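Local coordinates for aminotransferase (Psychrobacter arcticus 273-4, PDB 3IF2) that probably transfers amino groups between amino acids and 2-oxo acids using pyridoxal 5'-phosphate, perhaps as a valine-pyruvate transaminase, at the interface of chains A and B. Sequence-based numbering; all coordinates share one arbitrary frame. Chains: chain A/B, Aminotransferase.

Contact 1 and contact 2 belong to one two-fold symmetric interface between identical chains, their C-alpha centres about 37 Å apart, sharing no residue. In contact 1 the N-terminal helix 6-12 of chain B is set against strand 128-131 of chain A, probably helping to hold that helix on its partner. In contact 2 helix 71-77 of chain A meets the 278-281 segment of chain B, near the cofactor lysine B:Lys276, and so probably links chain pairing to the active site. Each contact has a twin with the chains exchanged. Dimers are usual in fold-type I aminotransferases, so the deposited pair is likely to be biological.

Contact 1: the interface of chains A and B. Residues chain A 129-131, 142; chain B 6, 9.
The backbone amide of B:Lys6, in the first turn of helix 6-12, donates a nearly straight hydrogen bond (170° at the hydrogen) to the carbonyl O of A:Ala129 in strand 128-131, with N to O at 3.0 Å. This is a helix-against-strand patch of the interface between two copies of the protein, the N-terminal helix of one chain being set on the other. The donor lies in the carbonyl plane, the C=O...N angle being 153°. As this amide belongs to the first residue of the helix, the strand carbonyl supplies an acceptor at the helix start.

The side chain of B:Lys6 then runs across strand 128-131, towards A:Ser142 at the start of strand 142-149. It stays extended through CD and CE before bending at the last torsion (chi4 -72°). This course carries CE to the CB of A:Ser142 at 3.8 Å, and after the bend the terminal nitrogen NZ lies 4.0 Å from CG2 of A:Val131. Nearer the backbone, CG of the lysine packs against the same CG2 of A:Val131 at 4.0 Å, the two side chains crossing at about a right angle. The contact is thus made largely by the methylene part of the lysine. An alanine in place of B:Lys6 would keep the backbone bond but would probably leave A:Val131 CG2 and A:Ser142 CB without their methylene packing.

B:Gln9, one turn further along the helix, approaches the same valine with its amide end. Its extended chain brings OE1 to 3.6 Å from A:Val131 CG2. The methyl reaches this oxygen because CG2 stands anti to the valine carbonyl carbon, leaving CG1 anti to the backbone N. A water continues the polar link between strand and helix: it lies 2.7 Å from the backbone N of A:Val131, in a nearly straight hydrogen bond, and its O is 2.9 Å from OE1 of B:Gln9.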
# COMPACT_ATOMS: atom_id res chain seq x y z
N ALA A 129 4.02 21.51 -4.67
CA ALA A 129 4.88 22.35 -5.52
C ALA A 129 4.83 21.97 -7.00
O ALA A 129 4.98 20.79 -7.34
CB ALA A 129 6.32 22.29 -5.01
N PHE A 130 4.58 22.97 -7.86
CA PHE A 130 4.58 22.87 -9.32
C PHE A 130 5.66 23.79 -9.92
O PHE A 130 6.02 24.82 -9.31
CB PHE A 130 3.25 23.36 -9.93
CG PHE A 130 2.14 22.34 -9.95
CD1 PHE A 130 1.58 21.88 -8.78
CD2 PHE A 130 1.59 21.91 -11.17
CE1 PHE A 130 0.51 20.98 -8.79
CE2 PHE A 130 0.52 21.02 -11.20
CZ PHE A 130 -0.02 20.54 -10.01
N VAL A 131 6.11 23.45 -11.12
CA VAL A 131 7.05 24.28 -11.88
C VAL A 131 6.21 25.48 -12.33
O VAL A 131 5.09 25.32 -12.82
CB VAL A 131 7.73 23.53 -13.08
CG1 VAL A 131 8.72 24.47 -13.79
CG2 VAL A 131 8.48 22.30 -12.59
N SER A 142 9.07 28.39 -8.73
CA SER A 142 8.06 27.31 -8.51
C SER A 142 6.83 27.89 -7.76
O SER A 142 6.91 28.98 -7.17
CB SER A 142 8.68 26.13 -7.76
OG SER A 142 9.05 26.49 -6.44
N LYS B 6 5.61 18.66 -9.33
CA LYS B 6 7.02 18.21 -9.37
C LYS B 6 7.09 16.76 -8.89
O LYS B 6 7.85 15.95 -9.45
CB LYS B 6 7.93 19.08 -8.50
CG LYS B 6 8.25 20.50 -9.04
CD LYS B 6 9.05 21.30 -7.99
CE LYS B 6 9.70 22.56 -8.54
NZ LYS B 6 10.87 22.23 -9.42
N GLN B 9 5.82 14.65 -11.80
CA GLN B 9 6.86 14.62 -12.85
C GLN B 9 7.99 13.62 -12.54
O GLN B 9 8.49 12.99 -13.46
CB GLN B 9 7.41 16.01 -13.13
CG GLN B 9 6.44 16.87 -13.87
CD GLN B 9 6.93 18.30 -13.98
OE1 GLN B 9 7.07 19.02 -12.99
NE2 GLN B 9 7.16 18.73 -15.20
O HOH W 1 5.26 20.97 -11.89

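Contact 2: the interface of chains A and B. Residues chain A 75-78; chain B 278-281.
The segment 278-281 of chain B follows the cofactor lysine B:Lys276 of this class I and II aminotransferase, and it meets the C-terminal end of helix 71-77 of chain A, just ahead of A:Tyr79, which probably reaches the pyridoxal phosphate of the partner chain, as the equivalent tyrosine does in this fold type. The short 3-10 helix 280-282 starts here, and the backbone N of B:Gly281 donates a hydrogen bond to the carbonyl O of A:Met76 at 3.0 Å. The bond is bent, 145° at the hydrogen, and the donor stands 45° above the carbonyl plane.

B:Pro280 places its ring against the same stretch of backbone. Its CD is 3.3 Å from the O of A:Met76, and its CG is 3.4 Å from the O of A:Ala77. CD and CG of the ring thus face the consecutive carbonyls of A:Met76 and A:Ala77, and CG also approaches the CA of A:Asn78 at 3.8 Å.

The apolar part of the patch pairs A:Met76, modelled as selenomethionine, with B:Leu279. The two side chains lie alongside each other and point the same way. The leucine uses its CD2 branch, which sits 3.5 Å from the selenium SE and 3.6 Å from CG of A:Met76. A turn about the CG-SE bond (chi3 -96°) points the terminal methyl CE away from B:Leu279, leaving CG and SE to touch it. Beside this pair, the carbonyl O of B:Gly278 lies 3.4 Å from the CA of A:Ala77.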
# COMPACT_ATOMS: atom_id res chain seq x y z
N SER A 75 -3.74 -16.54 -7.71
CA SER A 75 -3.90 -15.16 -7.25
C SER A 75 -2.90 -14.85 -6.11
O SER A 75 -2.19 -13.84 -6.14
CB SER A 75 -5.36 -14.96 -6.86
OG SER A 75 -5.64 -13.63 -6.55
N MSE A 76 -2.83 -15.73 -5.10
CA MSE A 76 -1.80 -15.66 -4.02
C MSE A 76 -0.32 -15.73 -4.47
O MSE A 76 0.54 -15.03 -3.94
CB MSE A 76 -1.94 -16.90 -3.12
CG MSE A 76 -2.62 -16.71 -1.85
SE MSE A 76 -2.77 -18.44 -1.00
CE MSE A 76 -4.56 -18.62 -1.70
N ALA A 77 -0.05 -16.69 -5.37
CA ALA A 77 1.32 -17.08 -5.75
C ALA A 77 2.05 -16.19 -6.75
O ALA A 77 3.20 -16.47 -7.05
CB ALA A 77 1.34 -18.54 -6.24
N ASN A 78 1.39 -15.15 -7.26
CA ASN A 78 1.94 -14.27 -8.29
C ASN A 78 1.65 -12.79 -8.05
O ASN A 78 0.54 -12.42 -7.61
CB ASN A 78 1.32 -14.63 -9.64
CG ASN A 78 1.66 -16.02 -10.08
OD1 ASN A 78 2.71 -16.24 -10.67
ND2 ASN A 78 0.76 -16.97 -9.83
N GLY B 278 6.19 -17.76 -1.16
CA GLY B 278 5.17 -18.06 -2.16
C GLY B 278 3.87 -17.25 -2.10
O GLY B 278 2.92 -17.63 -2.77
N LEU B 279 3.81 -16.13 -1.37
CA LEU B 279 2.58 -15.31 -1.26
C LEU B 279 2.74 -13.86 -1.76
O LEU B 279 2.22 -12.93 -1.12
CB LEU B 279 2.07 -15.36 0.20
CG LEU B 279 1.59 -16.69 0.77
CD1 LEU B 279 1.26 -16.56 2.24
CD2 LEU B 279 0.37 -17.23 -0.01
N PRO B 280 3.40 -13.66 -2.93
CA PRO B 280 3.63 -12.29 -3.40
C PRO B 280 2.37 -11.50 -3.73
O PRO B 280 2.38 -10.27 -3.56
CB PRO B 280 4.50 -12.50 -4.65
CG PRO B 280 4.04 -13.75 -5.20
CD PRO B 280 3.85 -14.62 -3.97
N GLY B 281 1.32 -12.17 -4.20
CA GLY B 281 0.05 -11.50 -4.50
C GLY B 281 -0.64 -10.87 -3.29
O GLY B 281 -1.42 -9.93 -3.43